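Acyl-CoA dehydrogenase (Thermus thermophilus, PDB 2Z1Q) probably catalyses the FAD-dependent 2,3-dehydrogenation of saturated acyl-CoA thioesters, handing the electrons on to a separate acceptor. Local coordinates at residues 72-75 / 76-79; 87-90 / 91-94; 288-292 / 293-297; 359-362 / 363-367. One frame throughout, in Å; residues are numbered along the deposited sequence.

Contact 1. Residues 72-75 / 76-79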
# COMPACT_ATOMS: atom_id res chain seq x y z
N LEU B 72 10.56 -4.60 -34.55
CA LEU B 72 11.81 -4.34 -33.81
C LEU B 72 12.42 -5.63 -33.28
O LEU B 72 13.52 -5.63 -32.73
CB LEU B 72 11.55 -3.39 -32.64
CG LEU B 72 11.23 -1.93 -32.97
CD1 LEU B 72 10.78 -1.20 -31.71
CD2 LEU B 72 12.46 -1.26 -33.56
N GLY B 73 11.69 -6.73 -33.44
CA GLY B 73 12.14 -8.02 -32.97
C GLY B 73 11.87 -8.28 -31.50
O GLY B 73 12.33 -9.28 -30.96
N LEU B 74 11.11 -7.42 -30.84
CA LEU B 74 10.83 -7.62 -29.41
C LEU B 74 9.86 -8.76 -29.14
O LEU B 74 9.81 -9.28 -28.03
CB LEU B 74 10.29 -6.33 -28.78
CG LEU B 74 11.26 -5.15 -28.83
CD1 LEU B 74 10.69 -3.98 -28.05
CD2 LEU B 74 12.61 -5.56 -28.26
N LEU B 75 9.11 -9.15 -30.16
CA LEU B 75 8.14 -10.23 -29.99
C LEU B 75 8.70 -11.59 -30.41
O LEU B 75 8.06 -12.62 -30.21
CB LEU B 75 6.87 -9.92 -30.79
CG LEU B 75 6.23 -8.57 -30.44
CD1 LEU B 75 5.04 -8.33 -31.36
CD2 LEU B 75 5.80 -8.58 -28.97
N ALA B 76 9.90 -11.58 -30.99
CA ALA B 76 10.53 -12.82 -31.44
C ALA B 76 11.70 -13.29 -30.57
O ALA B 76 12.31 -14.33 -30.86
CB ALA B 76 10.99 -12.66 -32.89
N ILE B 77 12.01 -12.55 -29.51
CA ILE B 77 13.11 -12.91 -28.60
C ILE B 77 13.03 -14.34 -28.06
O ILE B 77 14.03 -15.07 -28.08
CB ILE B 77 13.14 -11.93 -27.40
CG1 ILE B 77 13.39 -10.52 -27.90
CG2 ILE B 77 14.22 -12.34 -26.40
CD1 ILE B 77 13.22 -9.48 -26.83
N ASP B 78 11.87 -14.75 -27.57
CA ASP B 78 11.71 -16.10 -27.02
C ASP B 78 11.12 -17.10 -28.01
O ASP B 78 10.67 -18.18 -27.61
CB ASP B 78 10.83 -16.05 -25.76
CG ASP B 78 11.55 -15.46 -24.57
OD1 ASP B 78 10.89 -14.79 -23.75
OD2 ASP B 78 12.78 -15.66 -24.45
N VAL B 79 11.14 -16.76 -29.29
CA VAL B 79 10.61 -17.64 -30.32
C VAL B 79 11.71 -18.35 -31.11
O VAL B 79 12.71 -17.74 -31.49
CB VAL B 79 9.71 -16.87 -31.31
CG1 VAL B 79 9.16 -17.82 -32.37
CG2 VAL B 79 8.59 -16.16 -30.56
O HOH W 1 9.41 -13.13 -27.47
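A water molecule ties the two segments together near the point where Val79 CG2 comes within 3.6 Å of Leu75 O: it accepts the N-H of Asp78, with 2.9 Å between Asp78 N and the water oxygen, and donates a weak hydrogen bond to Leu75 O. The setting is the loop after helix 62-71 in the N-terminal helical domain of the acyl-CoA dehydrogenase fold, and two standard devices shape it. Gly73 ends the helix in a Schellman motif, with a positive phi of 83°. A type I beta turn from Ala76 to Val79 follows, closed by Val79 N on Ala76 O at 3.1 Å. Between the two devices lies a looser link, a weak hydrogen bond of 3.3 Å from Ala76 N to Gly73 O. The loop thus illustrates how a chain leaving a helix can turn twice while Leu74, Leu75, Ala76, Ile77 and Val79 all stay buried. Tyr110 of helix 106-117 hydrogen-bonds Leu74 O, and Leu74 itself packs on Ile35 and Thr39 of helix 30-54.

Side-chain packing across the join comes mainly from Ile77, which covers two carbonyl oxygens and touches one methyl. Its CG1 lies beside the backbone N and anti to the carbonyl carbon (chi1 -62°), which carries the chain back over the peptides of the first segment. CG1 rests 3.5 Å from Gly73 O. Beyond it, the terminal CD1 sits 3.6 Å from Leu74 O and 4.2 Å from the methyl Leu74 CD2.

Contact 2. Residues 87-90 / 91-94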
# COMPACT_ATOMS: atom_id res chain seq x y z
N ASP B 87 15.21 -16.60 -30.91
CA ASP B 87 15.65 -17.58 -29.92
C ASP B 87 16.88 -17.12 -29.13
O ASP B 87 17.94 -17.74 -29.19
CB ASP B 87 15.96 -18.90 -30.60
CG ASP B 87 16.09 -20.03 -29.63
OD1 ASP B 87 16.46 -21.14 -30.06
OD2 ASP B 87 15.82 -19.82 -28.43
N LEU B 88 16.71 -16.04 -28.39
CA LEU B 88 17.79 -15.47 -27.61
C LEU B 88 17.74 -15.88 -26.14
O LEU B 88 16.73 -16.37 -25.65
CB LEU B 88 17.75 -13.95 -27.73
CG LEU B 88 18.05 -13.37 -29.12
CD1 LEU B 88 17.65 -11.89 -29.18
CD2 LEU B 88 19.54 -13.55 -29.41
N PRO B 89 18.87 -15.70 -25.43
CA PRO B 89 18.95 -16.05 -24.00
C PRO B 89 17.88 -15.34 -23.16
O PRO B 89 17.57 -14.16 -23.38
CB PRO B 89 20.36 -15.62 -23.62
CG PRO B 89 21.13 -15.87 -24.89
CD PRO B 89 20.20 -15.36 -25.97
N LYS B 90 17.32 -16.06 -22.19
CA LYS B 90 16.28 -15.52 -21.33
C LYS B 90 16.64 -14.16 -20.74
O LYS B 90 15.76 -13.34 -20.46
CB LYS B 90 15.95 -16.53 -20.24
CG LYS B 90 15.52 -17.87 -20.82
CD LYS B 90 14.45 -17.66 -21.90
CE LYS B 90 14.25 -18.90 -22.76
NZ LYS B 90 13.38 -18.62 -23.95
N VAL B 91 17.93 -13.90 -20.58
CA VAL B 91 18.34 -12.62 -20.04
C VAL B 91 17.81 -11.46 -20.89
O VAL B 91 17.37 -10.45 -20.34
CB VAL B 91 19.88 -12.49 -19.94
CG1 VAL B 91 20.52 -12.70 -21.31
CG2 VAL B 91 20.23 -11.12 -19.39
N ILE B 92 17.84 -11.61 -22.21
CA ILE B 92 17.37 -10.58 -23.14
C ILE B 92 15.86 -10.30 -22.99
O ILE B 92 15.45 -9.14 -22.85
CB ILE B 92 17.67 -10.98 -24.61
CG1 ILE B 92 19.18 -11.03 -24.84
CG2 ILE B 92 17.02 -9.99 -25.57
CD1 ILE B 92 19.56 -11.39 -26.26
N SER B 93 15.04 -11.34 -23.02
CA SER B 93 13.61 -11.14 -22.87
C SER B 93 13.31 -10.57 -21.48
O SER B 93 12.30 -9.88 -21.28
CB SER B 93 12.85 -12.45 -23.08
OG SER B 93 13.42 -13.51 -22.33
N THR B 94 14.19 -10.84 -20.52
CA THR B 94 14.00 -10.34 -19.16
C THR B 94 14.30 -8.85 -19.05
O THR B 94 13.56 -8.11 -18.38
CB THR B 94 14.87 -11.11 -18.14
OG1 THR B 94 14.50 -12.50 -18.16
CG2 THR B 94 14.65 -10.57 -16.74
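Lys90 O takes two bonds from Thr94, and together they set the polar part of the first turn of helix 90-99. Thr94 N reaches it at 3.0 Å in the usual helical manner, while Thr94 OG1 donates to the same oxygen at 2.8 Å from above the carbonyl plane. With OG1 beside its own backbone N (chi1 -60°), the threonine hydroxyl folds back on the helix. Pro89 O, one residue before Lys90 O, accepts from Ile92 N at 2.8 Å, an i to i+3 bond that brings the proline carbonyl into the start of the helix.

The apolar part gathers round one methyl. Ile92 CD1 meets Leu88 at a slant, tightly at 3.5 Å from Leu88 CB, and also lies 4.0 Å from Pro89 CD. Pro89 CB meets Val91 CG1 at 3.7 Å. Ile35 of helix 30-54 touches both Leu88 and Ile92.

Charge forms the third layer. Lys90 NZ makes a salt bridge with Asp78, whose OD2 also hydrogen-bonds Ser93 OG; Asp328 of helix 300-331 accepts from Val91 N. The lysine would probably stabilise the ionised form of Asp78, and the amino end of the helix, through Val91 N, that of Asp328.

Contact 3. Residues 288-292 / 293-297. With FAD (flavin-adenine dinucleotide), chain C.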
# COMPACT_ATOMS: atom_id res chain seq x y z
N GLN B 288 13.17 19.26 -6.89
CA GLN B 288 12.45 20.47 -7.30
C GLN B 288 11.51 21.07 -6.28
O GLN B 288 11.43 22.29 -6.15
CB GLN B 288 11.67 20.21 -8.58
CG GLN B 288 12.55 19.85 -9.75
CD GLN B 288 13.61 20.90 -10.02
OE1 GLN B 288 13.29 22.05 -10.35
NE2 GLN B 288 14.88 20.52 -9.87
N ARG B 289 10.78 20.24 -5.56
CA ARG B 289 9.83 20.75 -4.58
C ARG B 289 10.52 21.37 -3.38
O ARG B 289 11.29 20.72 -2.69
CB ARG B 289 8.89 19.64 -4.10
CG ARG B 289 7.85 20.12 -3.10
CD ARG B 289 6.91 21.16 -3.71
NE ARG B 289 5.78 21.46 -2.84
CZ ARG B 289 4.78 22.28 -3.15
NH1 ARG B 289 3.80 22.49 -2.29
NH2 ARG B 289 4.76 22.89 -4.33
N VAL B 290 10.22 22.64 -3.12
CA VAL B 290 10.81 23.32 -1.99
C VAL B 290 9.74 23.67 -0.95
O VAL B 290 8.73 24.29 -1.27
CB VAL B 290 11.55 24.62 -2.45
CG1 VAL B 290 12.05 25.40 -1.25
CG2 VAL B 290 12.73 24.27 -3.34
N GLN B 291 9.95 23.23 0.29
CA GLN B 291 9.03 23.57 1.38
C GLN B 291 9.91 24.03 2.54
O GLN B 291 11.00 23.49 2.75
CB GLN B 291 8.18 22.37 1.83
CG GLN B 291 7.06 22.00 0.86
CD GLN B 291 6.07 23.13 0.66
OE1 GLN B 291 5.21 23.38 1.51
NE2 GLN B 291 6.19 23.82 -0.47
N PHE B 292 9.43 25.02 3.28
CA PHE B 292 10.19 25.56 4.40
C PHE B 292 11.57 25.98 3.91
O PHE B 292 12.58 25.66 4.53
CB PHE B 292 10.32 24.52 5.52
CG PHE B 292 8.99 24.09 6.11
CD1 PHE B 292 8.32 22.98 5.61
CD2 PHE B 292 8.42 24.80 7.15
CE1 PHE B 292 7.08 22.59 6.13
CE2 PHE B 292 7.18 24.42 7.69
CZ PHE B 292 6.51 23.31 7.18
N GLY B 293 11.60 26.69 2.79
CA GLY B 293 12.84 27.19 2.22
C GLY B 293 13.94 26.18 2.01
O GLY B 293 15.10 26.44 2.34
N ARG B 294 13.59 25.02 1.46
CA ARG B 294 14.57 23.98 1.21
C ARG B 294 13.95 22.81 0.45
O ARG B 294 12.78 22.47 0.65
CB ARG B 294 15.13 23.46 2.54
CG ARG B 294 16.61 23.16 2.53
CD ARG B 294 17.01 22.33 3.75
NE ARG B 294 16.36 22.79 4.98
CZ ARG B 294 16.46 22.18 6.16
NH1 ARG B 294 17.21 21.09 6.29
NH2 ARG B 294 15.82 22.66 7.21
N PRO B 295 14.73 22.19 -0.44
CA PRO B 295 14.19 21.05 -1.20
C PRO B 295 13.85 19.97 -0.18
O PRO B 295 14.65 19.68 0.72
CB PRO B 295 15.34 20.68 -2.12
CG PRO B 295 16.03 22.01 -2.35
CD PRO B 295 16.05 22.58 -0.96
N ILE B 296 12.67 19.38 -0.30
CA ILE B 296 12.23 18.35 0.63
C ILE B 296 13.22 17.20 0.70
O ILE B 296 13.30 16.49 1.71
CB ILE B 296 10.81 17.85 0.29
CG1 ILE B 296 10.73 17.28 -1.13
CG2 ILE B 296 9.85 19.00 0.42
CD1 ILE B 296 9.33 16.78 -1.51
N GLY B 297 13.98 17.04 -0.37
CA GLY B 297 14.98 15.99 -0.44
C GLY B 297 16.07 16.19 0.60
O GLY B 297 16.91 15.31 0.79
PA FAD C . 4.47 18.37 -0.86
O1A FAD C . 3.43 17.58 -1.47
O2A FAD C . 4.61 19.95 -1.05
O5B FAD C . 5.16 17.75 0.42
C5B FAD C . 6.08 16.73 0.05
C4B FAD C . 6.72 16.44 1.37
O4B FAD C . 6.21 16.80 2.61
C3B FAD C . 7.60 15.13 1.58
O3B FAD C . 8.91 15.33 1.03
C2B FAD C . 7.48 15.17 3.15
O2B FAD C . 8.54 14.51 3.87
C1B FAD C . 7.48 16.65 3.10
N9A FAD C . 7.85 17.46 4.25
C8A FAD C . 7.40 18.75 4.37
N7A FAD C . 7.87 19.30 5.42
C5A FAD C . 8.64 18.41 6.08
C6A FAD C . 9.39 18.44 7.28
N6A FAD C . 9.42 19.58 8.05
N1A FAD C . 10.07 17.31 7.65
C2A FAD C . 10.06 16.21 6.90
N3A FAD C . 9.38 16.16 5.77
C4A FAD C . 8.64 17.21 5.31
N1 FAD C . -6.28 22.08 1.51
C2 FAD C . -7.06 23.00 2.09
O2 FAD C . -6.54 24.03 2.49
N3 FAD C . -8.41 22.84 2.23
C4 FAD C . -9.06 21.71 1.78
O4 FAD C . -10.27 21.58 1.90
C4X FAD C . -8.26 20.68 1.11
N5 FAD C . -8.79 19.56 0.60
C5X FAD C . -8.03 18.64 -0.06
C6 FAD C . -8.62 17.47 -0.66
C7 FAD C . -7.82 16.56 -1.37
C7M FAD C . -8.47 15.36 -2.02
C8 FAD C . -6.40 16.77 -1.48
C8M FAD C . -5.52 15.81 -2.24
C9 FAD C . -5.81 17.88 -0.90
C9A FAD C . -6.61 18.84 -0.17
N10 FAD C . -6.00 20.00 0.37
C10 FAD C . -6.77 20.94 1.01
C1' FAD C . -4.57 20.13 0.19
C2' FAD C . -3.69 19.75 1.39
O2' FAD C . -3.86 20.66 2.48
C3' FAD C . -2.34 19.86 0.78
O3' FAD C . -2.27 18.89 -0.30
C4' FAD C . -1.21 19.55 1.71
O4' FAD C . -1.15 20.45 2.83
C5' FAD C . -0.06 19.67 0.76
O5' FAD C . 1.15 19.37 1.26
P FAD C . 1.99 19.37 -0.12
O1P FAD C . 1.31 18.49 -1.09
O2P FAD C . 2.06 20.89 -0.72
O3P FAD C . 3.43 18.77 0.35
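Val290 and Pro295 form a single beta bridge, 4.1 Å between their CA atoms, and the chain reverses through Phe292 and Gly293, both at positive phi. Ile296 N donates to Arg289 O at 3.1 Å in a nearly straight bond (160°), and Gln291 N donates to Arg294 O at 3.0 Å; the return bond from Arg294 N to Gln291 O is weak. Val290 CG2 lies alongside Pro295 CG.

This hairpin-like loop, between helices 252-288 and 300-331, is part of the FAD pocket. Arg289 extends from the backbone with CG anti to N (chi1 -179°) and then bends at chi2, turning the edge of its guanidinium to the pyrophosphate. NE grips FAD O2A at 2.6 Å, and NH1 adds weak bonds to O2A and, at 2.8 Å, to O2P of the other phosphate. Gln291 NE2 sits 2.9 Å above the plane of the Arg289 guanidinium, toward its rim, and bonds weakly to Val290 O. Ile296 crosses Arg289 at a slant, CD1 3.9 Å from Arg289 CB, and touches the adenosine ribose. Phe292 approaches the adenine obliquely, CE1 3.5 Å from FAD N7A.

The second subunit completes the site: its Pro151 O accepts from Arg289 NH2, and its Gly154 N and Asp156 N donate to Gln291 OE1, while its Thr149 and Ser183 bind the FAD itself. One positively charged side chain spanning both phosphates would probably offset part of the pyrophosphate charge, and it does so exactly where two subunits meet over a shared cofactor.

Contact 4. Residues 359-362 / 363-367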
# COMPACT_ATOMS: atom_id res chain seq x y z
N SER B 359 7.34 -7.61 -6.87
CA SER B 359 6.07 -6.94 -6.68
C SER B 359 6.00 -6.21 -5.34
O SER B 359 5.50 -5.09 -5.29
CB SER B 359 4.91 -7.94 -6.83
OG SER B 359 5.13 -9.13 -6.09
N GLU B 360 6.52 -6.81 -4.26
CA GLU B 360 6.45 -6.15 -2.95
C GLU B 360 7.38 -4.97 -2.83
O GLU B 360 7.08 -4.01 -2.12
CB GLU B 360 6.68 -7.17 -1.83
CG GLU B 360 5.52 -8.17 -1.81
CD GLU B 360 5.53 -9.11 -0.62
OE1 GLU B 360 4.62 -9.96 -0.55
OE2 GLU B 360 6.44 -9.02 0.25
N VAL B 361 8.51 -5.02 -3.53
CA VAL B 361 9.44 -3.90 -3.52
C VAL B 361 8.79 -2.75 -4.30
O VAL B 361 8.75 -1.63 -3.81
CB VAL B 361 10.79 -4.27 -4.16
CG1 VAL B 361 11.60 -3.01 -4.41
CG2 VAL B 361 11.58 -5.23 -3.24
N LEU B 362 8.26 -3.03 -5.50
CA LEU B 362 7.58 -1.99 -6.29
C LEU B 362 6.41 -1.37 -5.49
O LEU B 362 6.24 -0.16 -5.48
CB LEU B 362 7.04 -2.59 -7.62
CG LEU B 362 6.14 -1.63 -8.43
CD1 LEU B 362 6.96 -0.44 -8.83
CD2 LEU B 362 5.55 -2.32 -9.65
N ASP B 363 5.64 -2.21 -4.81
CA ASP B 363 4.52 -1.75 -3.99
C ASP B 363 5.02 -0.66 -3.04
O ASP B 363 4.47 0.45 -2.99
CB ASP B 363 3.95 -2.94 -3.21
CG ASP B 363 2.76 -2.58 -2.33
OD1 ASP B 363 1.60 -2.75 -2.76
OD2 ASP B 363 2.99 -2.12 -1.19
N TYR B 364 6.08 -0.97 -2.31
CA TYR B 364 6.68 -0.03 -1.38
C TYR B 364 7.17 1.23 -2.07
O TYR B 364 6.90 2.34 -1.61
CB TYR B 364 7.86 -0.67 -0.64
CG TYR B 364 8.60 0.32 0.23
CD1 TYR B 364 8.12 0.67 1.48
CD2 TYR B 364 9.77 0.92 -0.23
CE1 TYR B 364 8.78 1.60 2.28
CE2 TYR B 364 10.45 1.86 0.56
CZ TYR B 364 9.95 2.19 1.81
OH TYR B 364 10.61 3.11 2.59
N VAL B 365 7.90 1.07 -3.18
CA VAL B 365 8.45 2.19 -3.93
C VAL B 365 7.35 3.12 -4.49
O VAL B 365 7.45 4.35 -4.34
CB VAL B 365 9.40 1.67 -5.06
CG1 VAL B 365 9.90 2.81 -5.93
CG2 VAL B 365 10.58 0.93 -4.42
N VAL B 366 6.31 2.59 -5.11
CA VAL B 366 5.28 3.50 -5.61
C VAL B 366 4.53 4.17 -4.45
O VAL B 366 4.10 5.30 -4.57
CB VAL B 366 4.25 2.82 -6.56
CG1 VAL B 366 4.98 2.31 -7.79
CG2 VAL B 366 3.51 1.69 -5.86
N ASP B 367 4.41 3.48 -3.32
CA ASP B 367 3.70 4.05 -2.18
C ASP B 367 4.41 5.26 -1.58
O ASP B 367 3.79 6.29 -1.34
CB ASP B 367 3.48 2.97 -1.12
CG ASP B 367 2.59 3.43 0.00
OD1 ASP B 367 1.54 4.03 -0.28
OD2 ASP B 367 2.94 3.19 1.17
O HOH W 2 5.54 -3.80 0.02
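Leu362 and Val366 carry the closest side-chain contact here, the methyl Leu362 CD1 lying 3.5 Å from Val366 CG1. Leu362 puts CG anti to its backbone N (chi1 172°) and its chi2 of 63° swings CD1 along the helix toward the valine. One residue back, Val361 and Val365 run side by side, with 4.1 Å from Val361 CG1 to Val365 CG2.

Beneath these pairs lie the i to i+4 bonds of helix 348-372. The straightest joins Val366 N to Leu362 O at 2.8 Å, with 175° at the hydrogen, and Val365 N meets Val361 O at 2.9 Å. Glu360 O has two partners: Tyr364 N at 3.2 Å, from above the carbonyl plane, and a water at 2.6 Å that also donates to Asp363 OD2 in a longer bond.

The next shell sorts the helix by face. From helix 252-288, Ala271 and Ala275 lie against Leu362, and Ala278 against Val365 and Val366; Ala391 of helix 383-392 covers the leucine and Val366. On the polar sides Asp363 pairs with Arg395, Glu360 with Arg405, and Tyr364 receives Arg312 in a cation-pi contact. Asp367 crosses the dimer interface to Arg392 and Arg395 of the second subunit.

Each acid on this part of the helix is thus matched by an arginine, which would probably keep the carboxylates ionised, and the pairing ties an aliphatic interior to neighbouring helices and to the partner chain.

Overall arrangement
Contacts 1 and 2 lie in series in the N-terminal domain, 9 Å between centres, and they touch: Ile77 O is a probable hydrogen-bond partner of Leu88 N, and Ile77 packs on Ser93. Contacts 1 and 4 are buried, whereas contacts 2 and 3 are partly so. Contact 4 lies across the chain's centre from the first two and within a regular helix, so its chemistry is aliphatic pairs over repeating backbone bonds, with acid-arginine pairs on its polar sides. Contact 3, about 36 Å from that centre to its own, carries the ligand chemistry. It belongs with contact 4 to the C-terminal part of the fold, the nearest atoms about 12 Å apart, and both reach the second subunit; contacts 1 and 2 do not.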